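Local atomic coordinates of UDP-glucose 4-epimerase (Campylobacter jejuni subsp. jejuni serotype O:2, PDB entry 7K3P), a protein that probably interconverts UDP-glucose and UDP-galactose, and likely their N-acetylated counterparts, by inverting the sugar at C4 with the help of bound NAD. Residues 282-287 and 293-298. The protein carries 2 engineered substitutions. Residues are numbered along the deposited sequence; the frame is centred on the assembly and turned at random.
Sequences EVIEAM and VDFKVE
Phe295 lays the outer end of its ring on helix 280-291, against Ile284 and Met287, about one helical turn apart. The contact is an alpha-beta packing within the smaller, C-terminal part of this short-chain dehydrogenase-type epimerase: after helix 280-291 the chain turns back into strand 296-300, which pairs in parallel with strand 226-230 in a two-stranded sheet separate from the parallel sheet of the Rossmann fold. Met287 CG lies 4.0 Å from Phe295 CE2, the two side chains crossing at about a right angle. Beyond CG the methionine bends at chi2 and again at chi3 (62° and 68°), which carries the sulfur and its methyl away from segment 293-298; the side chain also touches Ala220 of helix 212-220 and Cys334 of helix 330-343. The ring is reached obliquely by Ile284 as well, with CG2 4.2 Å from Phe295 CZ. A chi1 of 57° sets Phe295 CG between its own backbone N and carbonyl carbon, and the ring extends from there to the helix. Lys288 adds a cation-pi interaction to the same ring, while Leu227 and Cys219 pack around it. No hydrogen bond joins the two segments, and the direct contact is made by apolar side chains. Nearer the start of the helix segment, Ile284 also rests on Leu227 and Ile229 of strand 226-230. Its CG2 methyl, anti to the backbone N, touches both the ring and Val297, whose CG1 is 4.1 Å from Ile284 CG2.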
ATOM      1  N   GLU A 282     -33.811 -16.774  -4.871  1.00 29.71           N
ATOM      2  CA  GLU A 282     -33.776 -17.497  -3.600  1.00 34.27           C
ATOM      3  C   GLU A 282     -33.799 -16.541  -2.403  1.00 36.26           C
ATOM      4  O   GLU A 282     -34.592 -16.715  -1.464  1.00 34.35           O
ATOM      5  CB  GLU A 282     -32.554 -18.414  -3.546  1.00 30.44           C
ATOM      6  CG  GLU A 282     -32.677 -19.653  -4.453  1.00 36.80           C
ATOM      7  CD  GLU A 282     -31.353 -20.389  -4.647  1.00 41.73           C
ATOM      8  OE1 GLU A 282     -30.295 -19.799  -4.326  1.00 35.89           O
ATOM      9  OE2 GLU A 282     -31.368 -21.552  -5.126  1.00 45.20           O
ATOM     10  N   VAL A 283     -32.943 -15.520  -2.450  1.00 31.26           N
ATOM     11  CA  VAL A 283     -32.846 -14.556  -1.364  1.00 29.90           C
ATOM     12  C   VAL A 283     -34.161 -13.803  -1.161  1.00 33.56           C
ATOM     13  O   VAL A 283     -34.585 -13.557  -0.028  1.00 34.16           O
ATOM     14  CB  VAL A 283     -31.678 -13.563  -1.595  1.00 30.04           C
ATOM     15  CG1 VAL A 283     -31.737 -12.427  -0.595  1.00 30.22           C
ATOM     16  CG2 VAL A 283     -30.335 -14.307  -1.505  1.00 29.91           C
ATOM     17  N   ILE A 284     -34.813 -13.439  -2.257  1.00 32.52           N
ATOM     18  CA  ILE A 284     -36.098 -12.752  -2.153  1.00 34.85           C
ATOM     19  C   ILE A 284     -37.135 -13.642  -1.472  1.00 37.29           C
ATOM     20  O   ILE A 284     -37.775 -13.228  -0.496  1.00 37.61           O
ATOM     21  CB  ILE A 284     -36.602 -12.294  -3.530  1.00 35.13           C
ATOM     22  CG1 ILE A 284     -35.757 -11.113  -4.019  1.00 35.31           C
ATOM     23  CG2 ILE A 284     -38.079 -11.911  -3.453  1.00 36.07           C
ATOM     24  CD1 ILE A 284     -35.881 -10.833  -5.502  1.00 40.24           C
ATOM     25  N   GLU A 285     -37.283 -14.870  -1.970  1.00 34.72           N
ATOM     26  CA  GLU A 285     -38.224 -15.829  -1.379  1.00 37.77           C
ATOM     27  C   GLU A 285     -37.938 -16.043   0.114  1.00 39.88           C
ATOM     28  O   GLU A 285     -38.834 -15.916   0.951  1.00 38.74           O
ATOM     29  CB  GLU A 285     -38.193 -17.169  -2.130  1.00 39.00           C
ATOM     30  CG  GLU A 285     -39.419 -18.070  -1.864  1.00 48.04           C
ATOM     31  CD  GLU A 285     -39.252 -19.508  -2.377  1.00 55.60           C
ATOM     32  OE1 GLU A 285     -39.179 -20.438  -1.541  1.00 58.96           O
ATOM     33  OE2 GLU A 285     -39.207 -19.715  -3.611  1.00 59.68           O
ATOM     34  N   ALA A 286     -36.685 -16.353   0.442  1.00 37.69           N
ATOM     35  CA  ALA A 286     -36.276 -16.526   1.835  1.00 38.08           C
ATOM     36  C   ALA A 286     -36.530 -15.286   2.701  1.00 38.73           C
ATOM     37  O   ALA A 286     -37.059 -15.397   3.806  1.00 41.67           O
ATOM     38  CB  ALA A 286     -34.811 -16.948   1.914  1.00 35.12           C
ATOM     39  N   MET A 287     -36.149 -14.106   2.223  1.00 34.61           N
ATOM     40  CA  MET A 287     -36.350 -12.899   3.024  1.00 35.78           C
ATOM     41  C   MET A 287     -37.834 -12.640   3.288  1.00 40.59           C
ATOM     42  O   MET A 287     -38.221 -12.264   4.407  1.00 39.84           O
ATOM     43  CB  MET A 287     -35.709 -11.673   2.368  1.00 36.29           C
ATOM     44  CG  MET A 287     -35.739 -10.430   3.256  1.00 36.64           C
ATOM     45  SD  MET A 287     -34.804 -10.634   4.807  1.00 39.65           S
ATOM     46  CE  MET A 287     -33.121 -10.742   4.167  1.00 34.74           C
ATOM     47  N   VAL A 293     -42.925 -10.097   5.244  1.00 47.32           N
ATOM     48  CA  VAL A 293     -43.153  -8.870   4.491  1.00 44.80           C
ATOM     49  C   VAL A 293     -43.087  -9.162   3.007  1.00 50.01           C
ATOM     50  O   VAL A 293     -42.048  -9.593   2.502  1.00 44.80           O
ATOM     51  CB  VAL A 293     -42.099  -7.801   4.813  1.00 47.21           C
ATOM     52  CG1 VAL A 293     -42.358  -6.544   3.990  1.00 47.27           C
ATOM     53  CG2 VAL A 293     -42.105  -7.475   6.291  1.00 45.58           C
ATOM     54  N   ASP A 294     -44.199  -8.931   2.314  1.00 48.72           N
ATOM     55  CA  ASP A 294     -44.251  -9.103   0.870  1.00 47.25           C
ATOM     56  C   ASP A 294     -43.847  -7.793   0.188  1.00 49.43           C
ATOM     57  O   ASP A 294     -44.668  -7.140  -0.463  1.00 48.82           O
ATOM     58  CB  ASP A 294     -45.660  -9.525   0.446  1.00 50.55           C
ATOM     59  CG  ASP A 294     -45.743  -9.898  -1.019  1.00 55.90           C
ATOM     60  OD1 ASP A 294     -44.673 -10.148  -1.630  1.00 53.29           O
ATOM     61  OD2 ASP A 294     -46.879  -9.947  -1.554  1.00 54.27           O
ATOM     62  N   PHE A 295     -42.579  -7.413   0.342  1.00 46.35           N
ATOM     63  CA  PHE A 295     -42.082  -6.146  -0.204  1.00 45.73           C
ATOM     64  C   PHE A 295     -42.109  -6.144  -1.726  1.00 41.44           C
ATOM     65  O   PHE A 295     -42.197  -7.201  -2.355  1.00 40.83           O
ATOM     66  CB  PHE A 295     -40.668  -5.826   0.315  1.00 45.15           C
ATOM     67  CG  PHE A 295     -39.652  -6.899   0.029  1.00 43.20           C
ATOM     68  CD1 PHE A 295     -38.989  -6.943  -1.193  1.00 42.47           C
ATOM     69  CD2 PHE A 295     -39.354  -7.862   0.988  1.00 42.86           C
ATOM     70  CE1 PHE A 295     -38.052  -7.934  -1.459  1.00 40.49           C
ATOM     71  CE2 PHE A 295     -38.421  -8.855   0.734  1.00 41.80           C
ATOM     72  CZ  PHE A 295     -37.769  -8.893  -0.492  1.00 43.28           C
ATOM     73  N   LYS A 296     -42.037  -4.949  -2.310  1.00 46.91           N
ATOM     74  CA  LYS A 296     -42.124  -4.784  -3.765  1.00 47.17           C
ATOM     75  C   LYS A 296     -40.851  -5.206  -4.513  1.00 43.02           C
ATOM     76  O   LYS A 296     -39.768  -4.653  -4.278  1.00 40.65           O
ATOM     77  CB  LYS A 296     -42.459  -3.327  -4.118  1.00 47.26           C
ATOM     78  CG  LYS A 296     -43.780  -2.822  -3.534  1.00 54.84           C
ATOM     79  CD  LYS A 296     -44.168  -1.449  -4.088  1.00 54.07           C
ATOM     80  CE  LYS A 296     -43.265  -0.340  -3.559  1.00 53.81           C
ATOM     81  NZ  LYS A 296     -43.330  -0.218  -2.073  1.00 57.03           N
ATOM     82  N   VAL A 297     -40.986  -6.177  -5.416  1.00 43.34           N
ATOM     83  CA  VAL A 297     -39.900  -6.513  -6.342  1.00 45.61           C
ATOM     84  C   VAL A 297     -40.332  -6.454  -7.810  1.00 46.88           C
ATOM     85  O   VAL A 297     -41.441  -6.876  -8.167  1.00 44.27           O
ATOM     86  CB  VAL A 297     -39.216  -7.871  -6.013  1.00 43.26           C
ATOM     87  CG1 VAL A 297     -39.869  -8.540  -4.818  1.00 43.87           C
ATOM     88  CG2 VAL A 297     -39.201  -8.783  -7.230  1.00 41.39           C
ATOM     89  N   GLU A 298     -39.450  -5.914  -8.653  1.00 46.62           N
ATOM     90  CA  GLU A 298     -39.735  -5.757 -10.075  1.00 44.93           C
ATOM     91  C   GLU A 298     -38.626  -6.337 -10.939  1.00 44.62           C
ATOM     92  O   GLU A 298     -37.437  -6.178 -10.644  1.00 45.54           O
ATOM     93  CB  GLU A 298     -39.933  -4.279 -10.432  1.00 51.65           C
ATOM     94  CG  GLU A 298     -41.104  -4.026 -11.368  1.00 51.64           C
ATOM     95  CD  GLU A 298     -42.431  -4.009 -10.637  1.00 57.32           C
ATOM     96  OE1 GLU A 298     -42.636  -3.086  -9.815  1.00 60.30           O
ATOM     97  OE2 GLU A 298     -43.264  -4.915 -10.883  1.00 54.88           O
TER